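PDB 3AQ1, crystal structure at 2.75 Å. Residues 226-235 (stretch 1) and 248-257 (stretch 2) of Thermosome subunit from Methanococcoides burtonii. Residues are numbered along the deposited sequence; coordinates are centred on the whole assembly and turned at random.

Stretch 1, residues 226-235: MMREMAEKVI
Stretch 2 248-257: IDDMAQYYIE

Two helices of one chain, running in broadly the same direction, pack through a small, mostly apolar contact centred on an alanine pair and supplemented by one hydrogen bond from arginine to tyrosine. From Arg-228 onward stretch 1 is helical; in stretch 2 Ile-248 (phi/psi -124/107) and Asp-249 (-39/148) are extended and lead into a helix that begins at Asp-250 and continues beyond Glu-257. The helical residues of both stretches have phi between about -57° and -73° and psi between about -30° and -55°; Met-226 is at -47/-33 and Met-227 at -88/-16. The axes approach to 8.7 Å at a signed crossing angle of -45°, and 469 Å² is buried, both sides summed.

The register is set by Ala-231 and Ala-252, whose CA atoms lie 4.9 Å apart. Their small side chains permit this approach: Ala-231 CB is 4.0 Å from Ala-252 CB, 3.7 Å from Tyr-255 CB and 4.2 Å from Ile-256 CG1. Ala-231 points toward stretch 2, so its methyl sits among three residues of that helix.

One turn earlier, Met-227 also points toward stretch 2 (chi1 -144°, between wells; chi2 and chi3 p). Met-227 CG lies 3.8 Å from Ala-252 CB, 4.2 Å from Met-251 CB and 3.3 Å from Asp-249 OD1. That carboxylate caps the second helix: Asp-249 (chi1 t, chi2 -87°) accepts at OD1 from Ala-252 N at 3.2 Å and 160°, and, in a weak bond, from Met-251 N at 2.7 Å and 127°. Met-227 thus packs against the start of the second helix, beside the carboxylate that accepts from Met-251 N (weakly) and Ala-252 N.

Tyr-255 (chi1 m, chi2 -41°) has the largest area covered by the other stretch, 102 Å². Its ring presents an edge to Ala-231 CB and to Met-227 O, the latter 4.0 Å from Tyr-255 CD2. The hydroxyl reaches Arg-228, whose CA-to-CB bond points sideways while its end comes nearer (chi1 -119°, between wells; chi2 and chi3 t; chi4 -96°). Arg-228 NE donates to Tyr-255 OH at 3.1 Å with an angle of 137°, and the oxygen lies near the guanidinium plane, at its edge.

At the C-terminal end of stretch 1, Ile-235 (chi1 m, chi2 -145°) starts sideways but brings CD1 to 3.3 Å from Tyr-255 O and 4.1 Å from Ile-256 CA. Val-234 (chi1 t) points toward stretch 2, its CG1 4.4 Å from CD1 of Ile-256 (chi1 m, chi2 t), a looser apolar contact. Glu-229, Asp-250, Gln-253 and Glu-257 point away and make no contact across the pair.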

ATOM      1  N   MET A 226     -21.454 -43.976   1.504  1.00115.87           N
ATOM      2  CA  MET A 226     -21.878 -42.594   1.297  1.00112.97           C
ATOM      3  C   MET A 226     -20.715 -41.745   0.805  1.00 99.67           C
ATOM      4  O   MET A 226     -20.879 -40.797   0.026  1.00 89.07           O
ATOM      5  CB  MET A 226     -22.364 -42.007   2.625  1.00123.73           C
ATOM      6  CG  MET A 226     -23.725 -42.491   3.076  1.00130.55           C
ATOM      7  SD  MET A 226     -25.009 -41.795   2.026  1.00206.66           S
ATOM      8  CE  MET A 226     -24.663 -40.045   2.196  1.00175.91           C
ATOM      9  N   MET A 227     -19.533 -42.101   1.286  1.00 93.74           N
ATOM     10  CA  MET A 227     -18.357 -41.267   1.134  1.00 80.45           C
ATOM     11  C   MET A 227     -17.630 -41.558  -0.177  1.00 82.60           C
ATOM     12  O   MET A 227     -16.806 -40.764  -0.623  1.00 81.38           O
ATOM     13  CB  MET A 227     -17.441 -41.458   2.350  1.00 65.04           C
ATOM     14  CG  MET A 227     -16.697 -40.219   2.816  1.00 59.41           C
ATOM     15  SD  MET A 227     -17.658 -38.691   2.860  1.00 80.72           S
ATOM     16  CE  MET A 227     -19.132 -39.228   3.710  1.00137.82           C
ATOM     17  N   ARG A 228     -17.942 -42.691  -0.798  1.00 89.97           N
ATOM     18  CA  ARG A 228     -17.398 -42.990  -2.120  1.00 87.76           C
ATOM     19  C   ARG A 228     -17.905 -41.954  -3.115  1.00 75.85           C
ATOM     20  O   ARG A 228     -17.120 -41.322  -3.828  1.00 65.92           O
ATOM     21  CB  ARG A 228     -17.789 -44.399  -2.571  1.00 94.05           C
ATOM     22  CG  ARG A 228     -16.604 -45.326  -2.807  1.00 98.38           C
ATOM     23  CD  ARG A 228     -17.026 -46.786  -2.732  1.00111.54           C
ATOM     24  NE  ARG A 228     -15.876 -47.675  -2.590  1.00124.46           N
ATOM     25  CZ  ARG A 228     -15.279 -48.301  -3.602  1.00136.77           C
ATOM     26  NH1 ARG A 228     -15.728 -48.145  -4.843  1.00139.49           N
ATOM     27  NH2 ARG A 228     -14.235 -49.089  -3.372  1.00138.45           N
ATOM     28  N   GLU A 229     -19.223 -41.774  -3.141  1.00 67.16           N
ATOM     29  CA  GLU A 229     -19.844 -40.780  -4.008  1.00 68.14           C
ATOM     30  C   GLU A 229     -19.411 -39.333  -3.718  1.00 77.62           C
ATOM     31  O   GLU A 229     -19.311 -38.512  -4.631  1.00 73.96           O
ATOM     32  CB  GLU A 229     -21.365 -40.912  -3.968  1.00 66.48           C
ATOM     33  CG  GLU A 229     -21.859 -42.214  -4.553  1.00 83.71           C
ATOM     34  CD  GLU A 229     -23.367 -42.297  -4.582  1.00102.74           C
ATOM     35  OE1 GLU A 229     -24.010 -41.516  -3.841  1.00107.10           O
ATOM     36  OE2 GLU A 229     -23.904 -43.138  -5.345  1.00104.41           O
ATOM     37  N   MET A 230     -19.158 -39.011  -2.455  1.00 80.78           N
ATOM     38  CA  MET A 230     -18.652 -37.685  -2.132  1.00 71.53           C
ATOM     39  C   MET A 230     -17.261 -37.509  -2.731  1.00 65.89           C
ATOM     40  O   MET A 230     -17.004 -36.568  -3.487  1.00 62.69           O
ATOM     41  CB  MET A 230     -18.596 -37.506  -0.628  1.00 78.90           C
ATOM     42  CG  MET A 230     -18.156 -36.137  -0.161  1.00 71.05           C
ATOM     43  SD  MET A 230     -19.380 -35.569   1.005  1.00 78.89           S
ATOM     44  CE  MET A 230     -20.816 -35.542  -0.082  1.00 95.89           C
ATOM     45  N   ALA A 231     -16.363 -38.428  -2.395  1.00 56.93           N
ATOM     46  CA  ALA A 231     -15.010 -38.378  -2.924  1.00 49.13           C
ATOM     47  C   ALA A 231     -14.998 -38.413  -4.458  1.00 55.23           C
ATOM     48  O   ALA A 231     -14.242 -37.680  -5.098  1.00 53.87           O
ATOM     49  CB  ALA A 231     -14.163 -39.503  -2.334  1.00 41.78           C
ATOM     50  N   GLU A 232     -15.845 -39.250  -5.048  1.00 59.61           N
ATOM     51  CA  GLU A 232     -15.847 -39.409  -6.502  1.00 61.13           C
ATOM     52  C   GLU A 232     -16.161 -38.102  -7.251  1.00 53.67           C
ATOM     53  O   GLU A 232     -15.645 -37.860  -8.346  1.00 44.50           O
ATOM     54  CB  GLU A 232     -16.793 -40.531  -6.933  1.00 65.22           C
ATOM     55  CG  GLU A 232     -16.739 -40.820  -8.415  1.00 78.95           C
ATOM     56  CD  GLU A 232     -15.381 -41.343  -8.852  1.00 86.85           C
ATOM     57  OE1 GLU A 232     -14.672 -41.936  -8.003  1.00 88.49           O
ATOM     58  OE2 GLU A 232     -15.036 -41.169 -10.046  1.00 80.32           O
ATOM     59  N   LYS A 233     -16.997 -37.256  -6.660  1.00 45.33           N
ATOM     60  CA  LYS A 233     -17.291 -35.966  -7.273  1.00 46.00           C
ATOM     61  C   LYS A 233     -16.047 -35.062  -7.302  1.00 60.22           C
ATOM     62  O   LYS A 233     -15.869 -34.279  -8.228  1.00 75.62           O
ATOM     63  CB  LYS A 233     -18.462 -35.280  -6.562  1.00 48.67           C
ATOM     64  CG  LYS A 233     -19.725 -36.140  -6.482  1.00 56.54           C
ATOM     65  CD  LYS A 233     -20.861 -35.419  -5.779  1.00 64.79           C
ATOM     66  CE  LYS A 233     -22.169 -36.182  -5.888  1.00 74.71           C
ATOM     67  NZ  LYS A 233     -23.187 -35.615  -4.961  1.00 78.76           N
ATOM     68  N   VAL A 234     -15.183 -35.179  -6.296  1.00 52.85           N
ATOM     69  CA  VAL A 234     -13.918 -34.456  -6.305  1.00 44.10           C
ATOM     70  C   VAL A 234     -12.975 -35.096  -7.314  1.00 44.84           C
ATOM     71  O   VAL A 234     -12.343 -34.399  -8.116  1.00 44.87           O
ATOM     72  CB  VAL A 234     -13.225 -34.426  -4.909  1.00 46.85           C
ATOM     73  CG1 VAL A 234     -11.844 -33.827  -5.022  1.00 41.01           C
ATOM     74  CG2 VAL A 234     -14.058 -33.649  -3.890  1.00 47.01           C
ATOM     75  N   ILE A 235     -12.882 -36.422  -7.283  1.00 37.87           N
ATOM     76  CA  ILE A 235     -11.975 -37.125  -8.190  1.00 43.48           C
ATOM     77  C   ILE A 235     -12.313 -36.844  -9.654  1.00 46.12           C
ATOM     78  O   ILE A 235     -11.427 -36.649 -10.477  1.00 45.54           O
ATOM     79  CB  ILE A 235     -11.999 -38.640  -7.964  1.00 43.69           C
ATOM     80  CG1 ILE A 235     -11.774 -38.968  -6.487  1.00 39.80           C
ATOM     81  CG2 ILE A 235     -10.957 -39.301  -8.822  1.00 31.09           C
ATOM     82  CD1 ILE A 235     -10.980 -40.243  -6.260  1.00 35.77           C
ATOM     83  N   ILE A 248     -12.022 -32.715   5.388  1.00 58.10           N
ATOM     84  CA  ILE A 248     -12.154 -33.790   4.427  1.00 50.74           C
ATOM     85  C   ILE A 248     -12.201 -35.101   5.204  1.00 52.64           C
ATOM     86  O   ILE A 248     -11.190 -35.544   5.757  1.00 50.30           O
ATOM     87  CB  ILE A 248     -10.980 -33.836   3.448  1.00 48.92           C
ATOM     88  CG1 ILE A 248     -10.732 -32.456   2.819  1.00 49.83           C
ATOM     89  CG2 ILE A 248     -11.251 -34.884   2.397  1.00 45.96           C
ATOM     90  CD1 ILE A 248      -9.513 -32.393   1.889  1.00 28.08           C
ATOM     91  N   ASP A 249     -13.389 -35.696   5.269  1.00 46.38           N
ATOM     92  CA  ASP A 249     -13.579 -36.993   5.894  1.00 46.14           C
ATOM     93  C   ASP A 249     -12.427 -37.962   5.615  1.00 54.87           C
ATOM     94  O   ASP A 249     -11.807 -37.929   4.550  1.00 63.52           O
ATOM     95  CB  ASP A 249     -14.898 -37.609   5.420  1.00 54.93           C
ATOM     96  CG  ASP A 249     -15.124 -38.994   5.991  1.00 67.86           C
ATOM     97  OD1 ASP A 249     -14.648 -39.958   5.365  1.00 66.51           O
ATOM     98  OD2 ASP A 249     -15.753 -39.122   7.070  1.00 71.33           O
ATOM     99  N   ASP A 250     -12.154 -38.839   6.570  1.00 55.64           N
ATOM    100  CA  ASP A 250     -11.031 -39.764   6.464  1.00 56.77           C
ATOM    101  C   ASP A 250     -11.130 -40.718   5.282  1.00 60.44           C
ATOM    102  O   ASP A 250     -10.153 -40.942   4.559  1.00 57.15           O
ATOM    103  CB  ASP A 250     -10.921 -40.570   7.745  1.00 57.13           C
ATOM    104  CG  ASP A 250     -10.422 -39.748   8.881  1.00 65.28           C
ATOM    105  OD1 ASP A 250     -11.083 -39.740   9.945  1.00 71.56           O
ATOM    106  OD2 ASP A 250      -9.372 -39.103   8.685  1.00 61.90           O
ATOM    107  N   MET A 251     -12.312 -41.301   5.115  1.00 56.30           N
ATOM    108  CA  MET A 251     -12.547 -42.255   4.050  1.00 49.01           C
ATOM    109  C   MET A 251     -12.469 -41.558   2.688  1.00 49.72           C
ATOM    110  O   MET A 251     -11.850 -42.061   1.759  1.00 53.98           O
ATOM    111  CB  MET A 251     -13.891 -42.942   4.247  1.00 52.06           C
ATOM    112  CG  MET A 251     -14.031 -44.217   3.452  1.00 73.48           C
ATOM    113  SD  MET A 251     -13.095 -45.605   4.114  1.00 93.98           S
ATOM    114  CE  MET A 251     -13.754 -45.667   5.779  1.00143.36           C
ATOM    115  N   ALA A 252     -13.075 -40.381   2.581  1.00 41.62           N
ATOM    116  CA  ALA A 252     -12.906 -39.569   1.390  1.00 40.58           C
ATOM    117  C   ALA A 252     -11.430 -39.233   1.124  1.00 54.99           C
ATOM    118  O   ALA A 252     -11.020 -39.062  -0.023  1.00 56.74           O
ATOM    119  CB  ALA A 252     -13.735 -38.311   1.484  1.00 38.60           C
ATOM    120  N   GLN A 253     -10.625 -39.129   2.175  1.00 54.73           N
ATOM    121  CA  GLN A 253      -9.216 -38.873   1.958  1.00 48.30           C
ATOM    122  C   GLN A 253      -8.537 -40.093   1.368  1.00 48.40           C
ATOM    123  O   GLN A 253      -7.604 -39.973   0.585  1.00 51.76           O
ATOM    124  CB  GLN A 253      -8.528 -38.481   3.246  1.00 57.00           C
ATOM    125  CG  GLN A 253      -8.778 -37.063   3.681  1.00 61.34           C
ATOM    126  CD  GLN A 253      -7.914 -36.701   4.855  1.00 54.39           C
ATOM    127  OE1 GLN A 253      -8.341 -36.006   5.765  1.00 64.69           O
ATOM    128  NE2 GLN A 253      -6.693 -37.195   4.847  1.00 43.51           N
ATOM    129  N   TYR A 254      -9.017 -41.272   1.740  1.00 44.22           N
ATOM    130  CA  TYR A 254      -8.445 -42.518   1.234  1.00 47.50           C
ATOM    131  C   TYR A 254      -8.655 -42.690  -0.283  1.00 53.49           C
ATOM    132  O   TYR A 254      -7.726 -43.020  -1.016  1.00 50.56           O
ATOM    133  CB  TYR A 254      -9.001 -43.717   2.006  1.00 44.81           C
ATOM    134  CG  TYR A 254      -8.531 -45.044   1.465  1.00 61.38           C
ATOM    135  CD1 TYR A 254      -7.209 -45.430   1.593  1.00 58.46           C
ATOM    136  CD2 TYR A 254      -9.411 -45.906   0.809  1.00 62.37           C
ATOM    137  CE1 TYR A 254      -6.772 -46.632   1.094  1.00 69.56           C
ATOM    138  CE2 TYR A 254      -8.982 -47.111   0.308  1.00 63.76           C
ATOM    139  CZ  TYR A 254      -7.657 -47.474   0.452  1.00 74.00           C
ATOM    140  OH  TYR A 254      -7.201 -48.679  -0.039  1.00 78.52           O
ATOM    141  N   TYR A 255      -9.881 -42.452  -0.739  1.00 54.75           N
ATOM    142  CA  TYR A 255     -10.218 -42.486  -2.160  1.00 45.15           C
ATOM    143  C   TYR A 255      -9.483 -41.422  -2.959  1.00 41.55           C
ATOM    144  O   TYR A 255      -8.970 -41.693  -4.050  1.00 44.53           O
ATOM    145  CB  TYR A 255     -11.728 -42.325  -2.342  1.00 41.13           C
ATOM    146  CG  TYR A 255     -12.503 -43.449  -1.712  1.00 51.98           C
ATOM    147  CD1 TYR A 255     -12.059 -44.762  -1.811  1.00 59.68           C
ATOM    148  CD2 TYR A 255     -13.678 -43.208  -1.024  1.00 60.39           C
ATOM    149  CE1 TYR A 255     -12.759 -45.802  -1.230  1.00 61.34           C
ATOM    150  CE2 TYR A 255     -14.390 -44.243  -0.443  1.00 64.39           C
ATOM    151  CZ  TYR A 255     -13.924 -45.533  -0.548  1.00 66.55           C
ATOM    152  OH  TYR A 255     -14.632 -46.556   0.033  1.00 79.38           O
ATOM    153  N   ILE A 256      -9.448 -40.210  -2.413  1.00 44.16           N
ATOM    154  CA  ILE A 256      -8.770 -39.097  -3.054  1.00 46.71           C
ATOM    155  C   ILE A 256      -7.294 -39.429  -3.138  1.00 48.90           C
ATOM    156  O   ILE A 256      -6.648 -39.244  -4.170  1.00 51.35           O
ATOM    157  CB  ILE A 256      -8.987 -37.787  -2.271  1.00 50.36           C
ATOM    158  CG1 ILE A 256     -10.471 -37.431  -2.260  1.00 50.80           C
ATOM    159  CG2 ILE A 256      -8.198 -36.649  -2.892  1.00 42.50           C
ATOM    160  CD1 ILE A 256     -10.776 -36.184  -1.504  1.00 45.42           C
ATOM    161  N   GLU A 257      -6.776 -39.949  -2.038  1.00 50.67           N
ATOM    162  CA  GLU A 257      -5.387 -40.359  -1.963  1.00 55.78           C
ATOM    163  C   GLU A 257      -5.078 -41.447  -2.987  1.00 59.71           C
ATOM    164  O   GLU A 257      -4.067 -41.379  -3.700  1.00 53.43           O
ATOM    165  CB  GLU A 257      -5.081 -40.857  -0.557  1.00 55.73           C
ATOM    166  CG  GLU A 257      -3.691 -41.351  -0.397  1.00 56.92           C
ATOM    167  CD  GLU A 257      -3.582 -42.820  -0.645  1.00 56.82           C
ATOM    168  OE1 GLU A 257      -4.268 -43.591   0.056  1.00 55.75           O
ATOM    169  OE2 GLU A 257      -2.798 -43.200  -1.536  1.00 69.26           O
TER